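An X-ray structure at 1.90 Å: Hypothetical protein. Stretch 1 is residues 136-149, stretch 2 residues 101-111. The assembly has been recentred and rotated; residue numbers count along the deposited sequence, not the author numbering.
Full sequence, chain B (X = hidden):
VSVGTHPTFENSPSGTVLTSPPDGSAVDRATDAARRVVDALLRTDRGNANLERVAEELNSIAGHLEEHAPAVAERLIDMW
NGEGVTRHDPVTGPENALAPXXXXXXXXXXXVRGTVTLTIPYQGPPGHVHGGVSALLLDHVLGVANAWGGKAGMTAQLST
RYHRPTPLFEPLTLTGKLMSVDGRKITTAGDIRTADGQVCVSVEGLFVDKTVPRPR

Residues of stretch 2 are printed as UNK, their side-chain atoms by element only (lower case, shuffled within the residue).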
# COMPACT_ATOMS: atom_id res chain seq x y z
N LEU B 136 1.60 -5.26 3.59
CA LEU B 136 1.27 -3.96 4.19
C LEU B 136 0.14 -4.13 5.19
O LEU B 136 0.21 -3.61 6.32
CB LEU B 136 0.87 -2.93 3.11
CG LEU B 136 0.03 -1.70 3.50
CD1 LEU B 136 0.78 -0.66 4.38
CD2 LEU B 136 -0.43 -0.99 2.24
N LEU B 137 -0.92 -4.83 4.80
CA LEU B 137 -2.09 -5.00 5.68
C LEU B 137 -1.67 -5.72 6.95
O LEU B 137 -2.01 -5.29 8.06
CB LEU B 137 -3.23 -5.78 5.00
CG LEU B 137 -3.82 -5.24 3.69
CD1 LEU B 137 -5.12 -5.96 3.29
CD2 LEU B 137 -4.04 -3.77 3.80
N LEU B 138 -0.91 -6.81 6.79
CA LEU B 138 -0.49 -7.65 7.94
C LEU B 138 0.44 -6.87 8.88
O LEU B 138 0.31 -6.93 10.10
CB LEU B 138 0.15 -8.98 7.49
CG LEU B 138 -0.89 -10.04 7.07
CD1 LEU B 138 -0.23 -11.20 6.38
CD2 LEU B 138 -1.66 -10.54 8.27
N ASP B 139 1.38 -6.12 8.31
CA ASP B 139 2.24 -5.28 9.12
C ASP B 139 1.39 -4.39 10.06
O ASP B 139 1.57 -4.40 11.29
CB ASP B 139 3.13 -4.42 8.23
CG ASP B 139 4.02 -3.48 9.03
OD1 ASP B 139 5.04 -3.94 9.54
OD2 ASP B 139 3.68 -2.30 9.16
N HIS B 140 0.46 -3.64 9.47
CA HIS B 140 -0.42 -2.78 10.25
C HIS B 140 -1.25 -3.50 11.30
O HIS B 140 -1.35 -3.04 12.44
CB HIS B 140 -1.39 -1.99 9.36
CG HIS B 140 -2.01 -0.85 10.09
ND1 HIS B 140 -1.32 0.32 10.33
CD2 HIS B 140 -3.20 -0.73 10.72
CE1 HIS B 140 -2.08 1.14 11.05
NE2 HIS B 140 -3.23 0.53 11.28
N VAL B 141 -1.89 -4.60 10.92
CA VAL B 141 -2.62 -5.41 11.89
C VAL B 141 -1.78 -5.82 13.10
O VAL B 141 -2.29 -5.81 14.23
CB VAL B 141 -3.24 -6.67 11.23
CG1 VAL B 141 -3.98 -7.49 12.27
CG2 VAL B 141 -4.23 -6.20 10.18
N LEU B 142 -0.51 -6.20 12.87
CA LEU B 142 0.40 -6.53 13.99
C LEU B 142 0.59 -5.33 14.91
O LEU B 142 0.62 -5.48 16.14
CB LEU B 142 1.78 -7.03 13.51
CG LEU B 142 1.81 -8.30 12.64
CD1 LEU B 142 3.25 -8.74 12.42
CD2 LEU B 142 1.00 -9.40 13.29
N GLY B 143 0.73 -4.14 14.33
CA GLY B 143 0.79 -2.90 15.12
C GLY B 143 -0.43 -2.68 15.99
O GLY B 143 -0.34 -2.28 17.15
N VAL B 144 -1.60 -2.94 15.42
CA VAL B 144 -2.84 -2.78 16.15
C VAL B 144 -2.95 -3.85 17.22
O VAL B 144 -3.41 -3.57 18.33
CB VAL B 144 -4.05 -2.84 15.19
CG1 VAL B 144 -5.36 -2.76 15.97
CG2 VAL B 144 -3.98 -1.72 14.16
N ALA B 145 -2.57 -5.09 16.89
CA ALA B 145 -2.58 -6.18 17.88
C ALA B 145 -1.68 -5.85 19.04
O ALA B 145 -2.01 -6.10 20.20
CB ALA B 145 -2.18 -7.50 17.26
N ASN B 146 -0.53 -5.25 18.77
CA ASN B 146 0.31 -4.80 19.86
C ASN B 146 -0.34 -3.73 20.73
O ASN B 146 -0.22 -3.78 21.95
CB ASN B 146 1.67 -4.32 19.34
CG ASN B 146 2.55 -5.45 18.81
OD1 ASN B 146 2.34 -6.61 19.15
ND2 ASN B 146 3.56 -5.11 18.02
N ALA B 147 -0.99 -2.74 20.12
CA ALA B 147 -1.70 -1.71 20.90
C ALA B 147 -2.75 -2.35 21.80
O ALA B 147 -2.84 -2.05 22.99
CB ALA B 147 -2.37 -0.68 19.98
N TRP B 148 -3.54 -3.25 21.22
CA TRP B 148 -4.64 -3.92 21.91
C TRP B 148 -4.14 -4.83 23.02
O TRP B 148 -4.84 -5.08 24.02
CB TRP B 148 -5.48 -4.68 20.88
CG TRP B 148 -6.62 -5.50 21.43
CD1 TRP B 148 -6.76 -6.87 21.38
CD2 TRP B 148 -7.83 -5.01 22.06
NE1 TRP B 148 -7.96 -7.26 21.94
CE2 TRP B 148 -8.63 -6.14 22.38
CE3 TRP B 148 -8.30 -3.73 22.41
CZ2 TRP B 148 -9.87 -6.03 23.01
CZ3 TRP B 148 -9.54 -3.62 23.05
CH2 TRP B 148 -10.31 -4.76 23.34
N GLY B 149 -2.91 -5.31 22.86
CA GLY B 149 -2.26 -6.09 23.90
C GLY B 149 -1.54 -5.21 24.92
O GLY B 149 -0.85 -5.72 25.78
N UNK B 101 -10.87 1.33 3.44
CA UNK B 101 -10.08 1.14 4.64
C UNK B 101 -10.47 -0.11 5.39
O UNK B 101 -11.60 -0.61 5.26
c UNK B 101 -11.81 2.76 5.12
c UNK B 101 -12.08 2.13 3.74
c UNK B 101 -10.40 2.38 5.50
N UNK B 102 -9.52 -0.64 6.14
CA UNK B 102 -9.77 -1.82 6.97
C UNK B 102 -10.33 -1.39 8.32
O UNK B 102 -9.81 -0.47 8.94
c UNK B 102 -8.84 -3.97 7.94
c UNK B 102 -7.85 -3.01 5.82
c UNK B 102 -8.48 -2.66 7.17
N UNK B 103 -11.38 -2.07 8.75
CA UNK B 103 -11.99 -1.86 10.06
C UNK B 103 -11.53 -3.02 10.95
O UNK B 103 -11.58 -4.20 10.52
c UNK B 103 -13.99 -0.75 8.99
c UNK B 103 -14.21 -1.82 11.26
c UNK B 103 -13.53 -1.90 9.92
N UNK B 104 -11.06 -2.71 12.16
CA UNK B 104 -10.55 -3.75 13.06
C UNK B 104 -11.21 -3.71 14.43
O UNK B 104 -11.48 -2.62 14.97
c UNK B 104 -6.76 -3.19 12.25
c UNK B 104 -8.19 -3.75 11.97
c UNK B 104 -8.19 -5.19 11.46
c UNK B 104 -9.03 -3.65 13.23
N UNK B 105 -11.45 -4.89 14.99
CA UNK B 105 -11.93 -4.98 16.36
C UNK B 105 -10.97 -5.76 17.23
O UNK B 105 -10.23 -6.61 16.75
c UNK B 105 -13.49 -6.91 15.93
c UNK B 105 -13.34 -5.53 16.44
c UNK B 105 -14.96 -7.32 15.78
o UNK B 105 -15.21 -8.34 15.11
o UNK B 105 -15.87 -6.62 16.31
N UNK B 106 -10.95 -5.43 18.52
CA UNK B 106 -10.18 -6.20 19.49
C UNK B 106 -11.06 -7.26 20.13
O UNK B 106 -12.22 -6.99 20.47
N UNK B 107 -10.51 -8.46 20.29
CA UNK B 107 -11.24 -9.56 20.91
C UNK B 107 -10.67 -9.90 22.30
O UNK B 107 -9.54 -9.51 22.64
c UNK B 107 -11.60 -10.62 18.52
c UNK B 107 -11.49 -12.00 17.82
c UNK B 107 -13.02 -10.02 18.33
c UNK B 107 -11.26 -10.79 20.00
N UNK B 108 -11.46 -10.63 23.10
CA UNK B 108 -11.15 -10.91 24.52
C UNK B 108 -9.83 -11.65 24.73
O UNK B 108 -9.17 -11.47 25.75
o UNK B 108 -12.75 -12.75 24.37
c UNK B 108 -12.30 -11.68 25.19
N UNK B 109 -9.45 -12.47 23.75
CA UNK B 109 -8.26 -13.30 23.88
C UNK B 109 -6.95 -12.58 23.53
O UNK B 109 -5.87 -13.17 23.57
o UNK B 109 -8.55 -15.25 20.77
o UNK B 109 -8.38 -13.11 21.09
c UNK B 109 -8.42 -14.56 23.03
c UNK B 109 -8.46 -14.28 21.53
N UNK B 110 -7.05 -11.30 23.18
CA UNK B 110 -5.88 -10.50 22.78
C UNK B 110 -5.75 -10.34 21.28
O UNK B 110 -4.99 -9.51 20.80
N UNK B 111 -6.48 -11.15 20.51
CA UNK B 111 -6.38 -11.01 19.06
C UNK B 111 -7.15 -9.76 18.59
O UNK B 111 -8.01 -9.22 19.31
o UNK B 111 -8.21 -12.55 18.51
c UNK B 111 -6.83 -12.28 18.33
O HOH W 1 -2.45 -8.76 21.03

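Position 101 carries three carbons that close a ring onto its own backbone N, which makes it P101; it lies out of reach of the helix. At 102 one carbon bears two others, the fork of a valine. Its CA-to-CB bond points toward the helix, and V102 CG2 lies 4.4 Å from L137 CD2. Position 103 has the same three-carbon fork but is exposed and reaches nothing on stretch 1: V103.

Four carbons forked at the second mark 104 as leucine. The CA-to-CB bond of L104 points toward the helix, and the side chain spans one turn of it: L104 CD1 lies 3.7 Å from V144 CG2, and L104 CD2 4.3 Å from V141 CG2. Position 105 shows three carbons, the third carrying two oxygens, and its CA-to-CB bond points away from the helix; this is E105.

At 106 there is no side-chain atom, so the residue is G106. Its CA sits over one face of the W148 indole, 3.3 Å from W148 CE2 and 3.5 Å from the centroid of the five-membered ring, a CH-pi contact. A CB would point toward the ring and fall 2.2 Å from W148 CE2, a clash.

Position 107 again has four carbons forked at the second, its CA-to-CB bond pointing away; what matters in L107 is its backbone. W148 NE1 donates a hydrogen bond to L107 O at 2.8 Å, near the plane of the ring. Position 108, one carbon then one oxygen, is S108, exposed at the turn. Position 109, two carbons with the second carrying two oxygens, is D109. Position 110 has no side chain and a positive phi of 101°; a CB here would jam against the preceding carbonyl oxygen, so G110 answers to its own backbone rather than to the helix. Position 111, one carbon and one oxygen, is S111; S111 OG and S111 N both donate to D109 OD1, at 2.6 and 2.8 Å, bracing the turn.

Alternate residues V102 and L104 turn apolar side chains to the helix, while W148, at its last turn, lays its indole against backbone atoms. The type I turn from L107 to G110, with L107 N bonded to S111 O at 2.8 Å, presents carbonyls at the ring edge: L107 O accepts the hydrogen bond from W148 NE1, and G110 O lies 3.2 Å from W148 CD1. One water donates to both G110 O and A145 O, tying the turn to the helix backbone. The rule is glycine over one face of the ring and two carbonyls at its edge.

Stretch 2 101-111: PVVLEGLSDGS
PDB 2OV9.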